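Local coordinates for SusD superfamily protein (Bacteroides vulgatus ATCC 8482, PDB 3JQ0) that probably binds nutrients, likely glycans, at the bacterial outer membrane, at residues I275-D289 / K321-F335. Sequence-based numbering, arbitrary orientation. Where two conformers were deposited one is given.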
loop_
_atom_site.group_PDB
_atom_site.type_symbol
_atom_site.label_atom_id
_atom_site.label_comp_id
_atom_site.label_asym_id
_atom_site.label_seq_id
_atom_site.Cartn_x
_atom_site.Cartn_y
_atom_site.Cartn_z
ATOM N N ILE A 275 -16.681 12.643 24.154
ATOM C CA ILE A 275 -17.860 11.865 23.695
ATOM C C ILE A 275 -17.664 10.363 23.856
ATOM O O ILE A 275 -18.552 9.688 24.342
ATOM C CB ILE A 275 -18.183 12.196 22.240
ATOM C CG1 ILE A 275 -18.453 13.713 22.077
ATOM C CG2 ILE A 275 -19.393 11.369 21.705
ATOM C CD1 ILE A 275 -19.556 14.279 22.950
ATOM N N TYR A 276 -16.539 9.827 23.387
ATOM C CA TYR A 276 -16.312 8.361 23.369
ATOM C C TYR A 276 -15.783 7.851 24.723
ATOM O O TYR A 276 -15.352 8.627 25.583
ATOM C CB TYR A 276 -15.340 7.994 22.265
ATOM C CG TYR A 276 -15.727 8.436 20.864
ATOM C CD1 TYR A 276 -17.042 8.632 20.480
ATOM C CD2 TYR A 276 -14.750 8.645 19.934
ATOM C CE1 TYR A 276 -17.353 9.041 19.176
ATOM C CE2 TYR A 276 -15.032 9.045 18.627
ATOM C CZ TYR A 276 -16.341 9.227 18.260
ATOM O OH TYR A 276 -16.682 9.649 17.001
ATOM N N CYS A 277 -15.816 6.557 24.870
ATOM C CA CYS A 277 -15.251 5.879 26.011
ATOM C C CYS A 277 -14.651 4.558 25.521
ATOM O O CYS A 277 -14.837 4.133 24.371
ATOM C CB CYS A 277 -16.279 5.642 27.117
ATOM S SG CYS A 277 -17.605 4.507 26.706
ATOM N N ASP A 278 -13.990 3.887 26.448
ATOM C CA ASP A 278 -13.394 2.576 26.163
ATOM C C ASP A 278 -14.391 1.447 26.530
ATOM O O ASP A 278 -15.543 1.680 26.881
ATOM C CB ASP A 278 -12.022 2.466 26.863
ATOM C CG ASP A 278 -12.129 2.400 28.380
ATOM O OD1 ASP A 278 -13.199 2.043 28.941
ATOM O OD2 ASP A 278 -11.076 2.672 28.999
ATOM N N GLU A 279 -13.938 0.192 26.417
ATOM C CA GLU A 279 -14.852 -0.939 26.559
ATOM C C GLU A 279 -15.368 -1.076 27.989
ATOM O O GLU A 279 -16.338 -1.759 28.242
ATOM C CB GLU A 279 -14.197 -2.232 26.105
ATOM C CG GLU A 279 -13.126 -2.788 27.038
ATOM C CD GLU A 279 -12.527 -4.106 26.622
ATOM O OE1 GLU A 279 -12.928 -4.657 25.590
ATOM O OE2 GLU A 279 -11.631 -4.590 27.348
ATOM N N ASN A 280 -14.659 -0.461 28.937
ATOM C CA ASN A 280 -15.057 -0.466 30.346
ATOM C C ASN A 280 -15.995 0.691 30.686
ATOM O O ASN A 280 -16.378 0.819 31.835
ATOM C CB ASN A 280 -13.815 -0.383 31.234
ATOM C CG ASN A 280 -12.878 -1.527 31.091
ATOM O OD1 ASN A 280 -11.614 -1.304 30.984
ATOM N ND2 ASN A 280 -13.356 -2.704 31.088
ATOM N N GLY A 281 -16.274 1.588 29.741
ATOM C CA GLY A 281 -17.085 2.751 29.984
ATOM C C GLY A 281 -16.320 3.962 30.472
ATOM O O GLY A 281 -16.951 4.915 30.932
ATOM N N ASN A 282 -14.989 3.949 30.378
ATOM C CA ASN A 282 -14.144 4.999 30.941
ATOM C C ASN A 282 -13.616 5.933 29.853
ATOM O O ASN A 282 -13.391 5.571 28.708
ATOM C CB ASN A 282 -12.993 4.361 31.738
ATOM C CG ASN A 282 -13.508 3.458 32.834
ATOM O OD1 ASN A 282 -14.518 3.771 33.476
ATOM N ND2 ASN A 282 -12.857 2.322 33.053
ATOM N N SER A 283 -13.456 7.176 30.231
ATOM C CA SER A 283 -12.985 8.239 29.347
ATOM C C SER A 283 -11.555 8.034 28.885
ATOM O O SER A 283 -10.751 7.407 29.568
ATOM C CB SER A 283 -13.124 9.583 30.092
ATOM O OG SER A 283 -12.585 10.671 29.341
ATOM N N PHE A 284 -11.251 8.596 27.714
ATOM C CA PHE A 284 -9.891 8.673 27.216
ATOM C C PHE A 284 -9.112 9.851 27.756
ATOM O O PHE A 284 -7.925 9.958 27.489
ATOM C CB PHE A 284 -9.912 8.690 25.682
ATOM C CG PHE A 284 -10.446 7.419 25.066
ATOM C CD1 PHE A 284 -9.736 6.231 25.124
ATOM C CD2 PHE A 284 -11.642 7.405 24.415
ATOM C CE1 PHE A 284 -10.204 5.081 24.594
ATOM C CE2 PHE A 284 -12.161 6.216 23.877
ATOM C CZ PHE A 284 -11.423 5.046 23.976
ATOM N N VAL A 285 -9.737 10.744 28.520
ATOM C CA VAL A 285 -9.006 11.830 29.168
ATOM C C VAL A 285 -7.895 11.242 30.025
ATOM O O VAL A 285 -8.106 10.267 30.730
ATOM C CB VAL A 285 -9.943 12.740 30.006
ATOM C CG1 VAL A 285 -9.126 13.741 30.853
ATOM C CG2 VAL A 285 -10.913 13.476 29.120
ATOM N N GLY A 286 -6.708 11.834 29.918
ATOM C CA GLY A 286 -5.574 11.398 30.695
ATOM C C GLY A 286 -4.808 10.263 30.096
ATOM O O GLY A 286 -3.810 9.812 30.672
ATOM N N THR A 287 -5.228 9.775 28.912
ATOM C CA THR A 287 -4.591 8.664 28.210
ATOM C C THR A 287 -3.938 9.148 26.929
ATOM O O THR A 287 -4.255 10.214 26.435
ATOM C CB THR A 287 -5.643 7.563 27.840
ATOM O OG1 THR A 287 -6.334 7.944 26.646
ATOM C CG2 THR A 287 -6.584 7.229 28.976
ATOM N N PRO A 288 -3.042 8.348 26.343
ATOM C CA PRO A 288 -2.447 8.772 25.080
ATOM C C PRO A 288 -3.450 8.971 23.982
ATOM O O PRO A 288 -3.186 9.779 23.083
ATOM C CB PRO A 288 -1.507 7.608 24.755
ATOM C CG PRO A 288 -1.131 7.066 26.107
ATOM C CD PRO A 288 -2.394 7.154 26.885
ATOM N N ASP A 289 -4.590 8.277 24.021
ATOM C CA ASP A 289 -5.562 8.398 22.952
ATOM C C ASP A 289 -6.233 9.773 22.897
ATOM O O ASP A 289 -6.724 10.166 21.855
ATOM C CB ASP A 289 -6.605 7.297 23.069
ATOM C CG ASP A 289 -6.041 5.935 22.763
ATOM O OD1 ASP A 289 -5.343 5.794 21.731
ATOM O OD2 ASP A 289 -6.295 4.994 23.529
ATOM N N LYS A 321 -8.686 0.560 16.708
ATOM C CA LYS A 321 -9.165 0.653 18.092
ATOM C C LYS A 321 -10.670 0.819 18.078
ATOM O O LYS A 321 -11.212 1.648 17.349
ATOM C CB LYS A 321 -8.503 1.768 18.904
ATOM C CG LYS A 321 -8.982 1.774 20.368
ATOM C CD LYS A 321 -8.104 2.610 21.300
ATOM C CE LYS A 321 -8.382 2.367 22.797
ATOM N NZ LYS A 321 -7.118 2.423 23.589
ATOM N N ALA A 322 -11.339 0.046 18.922
ATOM C CA ALA A 322 -12.780 0.192 19.112
ATOM C C ALA A 322 -13.040 1.329 20.085
ATOM O O ALA A 322 -12.505 1.340 21.204
ATOM C CB ALA A 322 -13.367 -1.131 19.653
ATOM N N VAL A 323 -13.941 2.215 19.703
ATOM C CA VAL A 323 -14.488 3.194 20.621
ATOM C C VAL A 323 -15.969 2.891 20.875
ATOM O O VAL A 323 -16.658 2.285 20.057
ATOM C CB VAL A 323 -14.258 4.648 20.148
ATOM C CG1 VAL A 323 -12.758 4.948 20.005
ATOM C CG2 VAL A 323 -15.001 5.004 18.861
ATOM N N TYR A 324 -16.371 3.278 22.060
ATOM C CA TYR A 324 -17.660 2.999 22.644
ATOM C C TYR A 324 -18.291 4.317 23.047
ATOM O O TYR A 324 -17.670 5.390 23.065
ATOM C CB TYR A 324 -17.504 2.052 23.876
ATOM C CG TYR A 324 -16.895 0.727 23.535
ATOM C CD1 TYR A 324 -15.529 0.605 23.275
ATOM C CD2 TYR A 324 -17.681 -0.417 23.470
ATOM C CE1 TYR A 324 -14.971 -0.603 22.932
ATOM C CE2 TYR A 324 -17.120 -1.635 23.124
ATOM C CZ TYR A 324 -15.780 -1.723 22.815
ATOM O OH TYR A 324 -15.204 -2.943 22.464
ATOM N N LYS A 325 -19.571 4.261 23.416
ATOM C CA LYS A 325 -20.189 5.367 24.147
ATOM C C LYS A 325 -20.960 4.782 25.329
ATOM O O LYS A 325 -21.566 3.682 25.247
ATOM C CB LYS A 325 -21.074 6.239 23.242
ATOM C CG LYS A 325 -20.280 7.127 22.278
ATOM C CD LYS A 325 -21.117 7.727 21.151
ATOM C CE LYS A 325 -22.149 8.701 21.588
ATOM N NZ LYS A 325 -23.023 9.095 20.379
ATOM N N LYS A 326 -20.941 5.521 26.424
ATOM C CA LYS A 326 -21.688 5.149 27.619
ATOM C C LYS A 326 -22.865 6.099 27.717
ATOM O O LYS A 326 -22.677 7.324 27.840
ATOM C CB LYS A 326 -20.809 5.279 28.844
ATOM C CG LYS A 326 -21.563 4.827 30.134
ATOM C CD LYS A 326 -20.611 4.636 31.284
ATOM C CE LYS A 326 -20.004 5.883 31.708
ATOM N NZ LYS A 326 -19.065 5.664 32.878
ATOM N N ASP A 327 -24.066 5.597 27.642
ATOM C CA ASP A 327 -25.245 6.434 27.679
ATOM C C ASP A 327 -25.552 6.897 29.100
ATOM O O ASP A 327 -24.888 6.506 30.064
ATOM C CB ASP A 327 -26.402 5.755 26.930
ATOM C CG ASP A 327 -26.894 4.525 27.562
ATOM O OD1 ASP A 327 -26.882 4.416 28.806
ATOM O OD2 ASP A 327 -27.397 3.686 26.767
ATOM N N ALA A 328 -26.575 7.734 29.223
ATOM C CA ALA A 328 -26.933 8.321 30.526
ATOM C C ALA A 328 -27.484 7.260 31.471
ATOM O O ALA A 328 -27.587 7.522 32.656
ATOM C CB ALA A 328 -27.913 9.478 30.379
ATOM N N GLN A 329 -27.872 6.108 30.944
ATOM C CA GLN A 329 -28.389 4.958 31.704
ATOM C C GLN A 329 -27.238 4.021 32.140
ATOM O O GLN A 329 -27.479 2.988 32.758
ATOM C CB GLN A 329 -29.461 4.211 30.883
ATOM C CG GLN A 329 -30.721 5.028 30.655
ATOM C CD GLN A 329 -30.571 6.101 29.563
ATOM O OE1 GLN A 329 -30.424 5.793 28.327
ATOM N NE2 GLN A 329 -30.684 7.351 29.954
ATOM N N GLY A 330 -25.992 4.392 31.820
ATOM C CA GLY A 330 -24.841 3.640 32.209
ATOM C C GLY A 330 -24.473 2.502 31.280
ATOM O O GLY A 330 -23.542 1.747 31.573
ATOM N N VAL A 331 -25.154 2.352 30.169
ATOM C CA VAL A 331 -24.947 1.253 29.257
ATOM C C VAL A 331 -23.837 1.612 28.289
ATOM O O VAL A 331 -23.871 2.642 27.650
ATOM C CB VAL A 331 -26.219 0.868 28.501
ATOM C CG1 VAL A 331 -25.947 -0.253 27.484
ATOM C CG2 VAL A 331 -27.355 0.490 29.476
ATOM N N VAL A 332 -22.831 0.754 28.199
ATOM C CA VAL A 332 -21.688 0.929 27.313
ATOM C C VAL A 332 -21.938 0.146 26.043
ATOM O O VAL A 332 -22.174 -1.063 26.105
ATOM C CB VAL A 332 -20.406 0.472 27.994
ATOM C CG1 VAL A 332 -19.170 0.593 27.058
ATOM C CG2 VAL A 332 -20.154 1.204 29.321
ATOM N N SER A 333 -21.909 0.806 24.888
ATOM C CA SER A 333 -22.209 0.199 23.589
ATOM C C SER A 333 -21.058 0.488 22.611
ATOM O O SER A 333 -20.574 1.625 22.554
ATOM C CB SER A 333 -23.508 0.810 23.064
ATOM O OG SER A 333 -24.587 0.417 23.910
ATOM N N TYR A 334 -20.700 -0.494 21.804
ATOM C CA TYR A 334 -19.741 -0.324 20.744
ATOM C C TYR A 334 -20.245 0.715 19.757
ATOM O O TYR A 334 -21.409 0.666 19.349
ATOM C CB TYR A 334 -19.542 -1.652 20.032
ATOM C CG TYR A 334 -18.722 -1.582 18.762
ATOM C CD1 TYR A 334 -17.375 -1.218 18.787
ATOM C CD2 TYR A 334 -19.269 -1.860 17.536
ATOM C CE1 TYR A 334 -16.628 -1.136 17.604
ATOM C CE2 TYR A 334 -18.557 -1.773 16.377
ATOM C CZ TYR A 334 -17.213 -1.435 16.415
ATOM O OH TYR A 334 -16.459 -1.348 15.267
ATOM N N PHE A 335 -19.381 1.646 19.389
ATOM C CA PHE A 335 -19.753 2.742 18.505
ATOM C C PHE A 335 -19.076 2.586 17.137
ATOM O O PHE A 335 -19.732 2.685 16.099
ATOM C CB PHE A 335 -19.497 4.072 19.182
ATOM C CG PHE A 335 -20.069 5.263 18.416
ATOM C CD1 PHE A 335 -21.435 5.381 18.196
ATOM C CD2 PHE A 335 -19.240 6.258 17.924
ATOM C CE1 PHE A 335 -21.920 6.482 17.462
ATOM C CE2 PHE A 335 -19.733 7.349 17.253
ATOM C CZ PHE A 335 -21.063 7.450 17.012
HETATM O O HOH W 1 -19.144 7.758 26.387
HETATM O O HOH W 2 -18.391 2.374 33.263
HETATM O O HOH W 3 -16.229 5.913 34.113
#
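Tyr276 lies with its ring against Val323 and Phe335. Its CB is 3.6 Å from Tyr324 O. With chi1 at -56°, CG lies anti to the carbonyl carbon, and the ring reaches both. Val323 CG2 sits over one ring face, nearest CD2, in a CH-pi contact. In one of two conformers, Lys325 CG lies at the ring edge, near CD1. CE1 comes to 3.5 Å from Phe335 CE2, with ring planes at 44°. The tip, OH, lies at the Phe335 ring edge, in plane.

Cys277 pairs with Tyr324 in a single antiparallel bridge: Cys277 N donates to Tyr324 O (2.8 Å) and Tyr324 N to Cys277 O. In the type I turn Asp278-Gly281, Asp278 OD1 makes an Asx turn, accepting from Asn280 N and, from the opposite face, Asn282 N. Glu279 CA makes a CH-pi contact over the Tyr324 ring centre, 3.7 Å from its centroid. Lys326 NZ donates to Gly281 O at 3.0 Å. At the 3-10 segment 288-289, one conformer of Lys321 forms a salt bridge from NZ to Asp289 OD2 (2.7 Å); Asp289 OD1 is hydrogen-bonded to Tyr340 OH.

The bridge pins the loop after helix 269-275 to the edge of hairpin 320-326/332-339. Helix residues Lys271 and Met272 touch Tyr276 and Phe284 respectively.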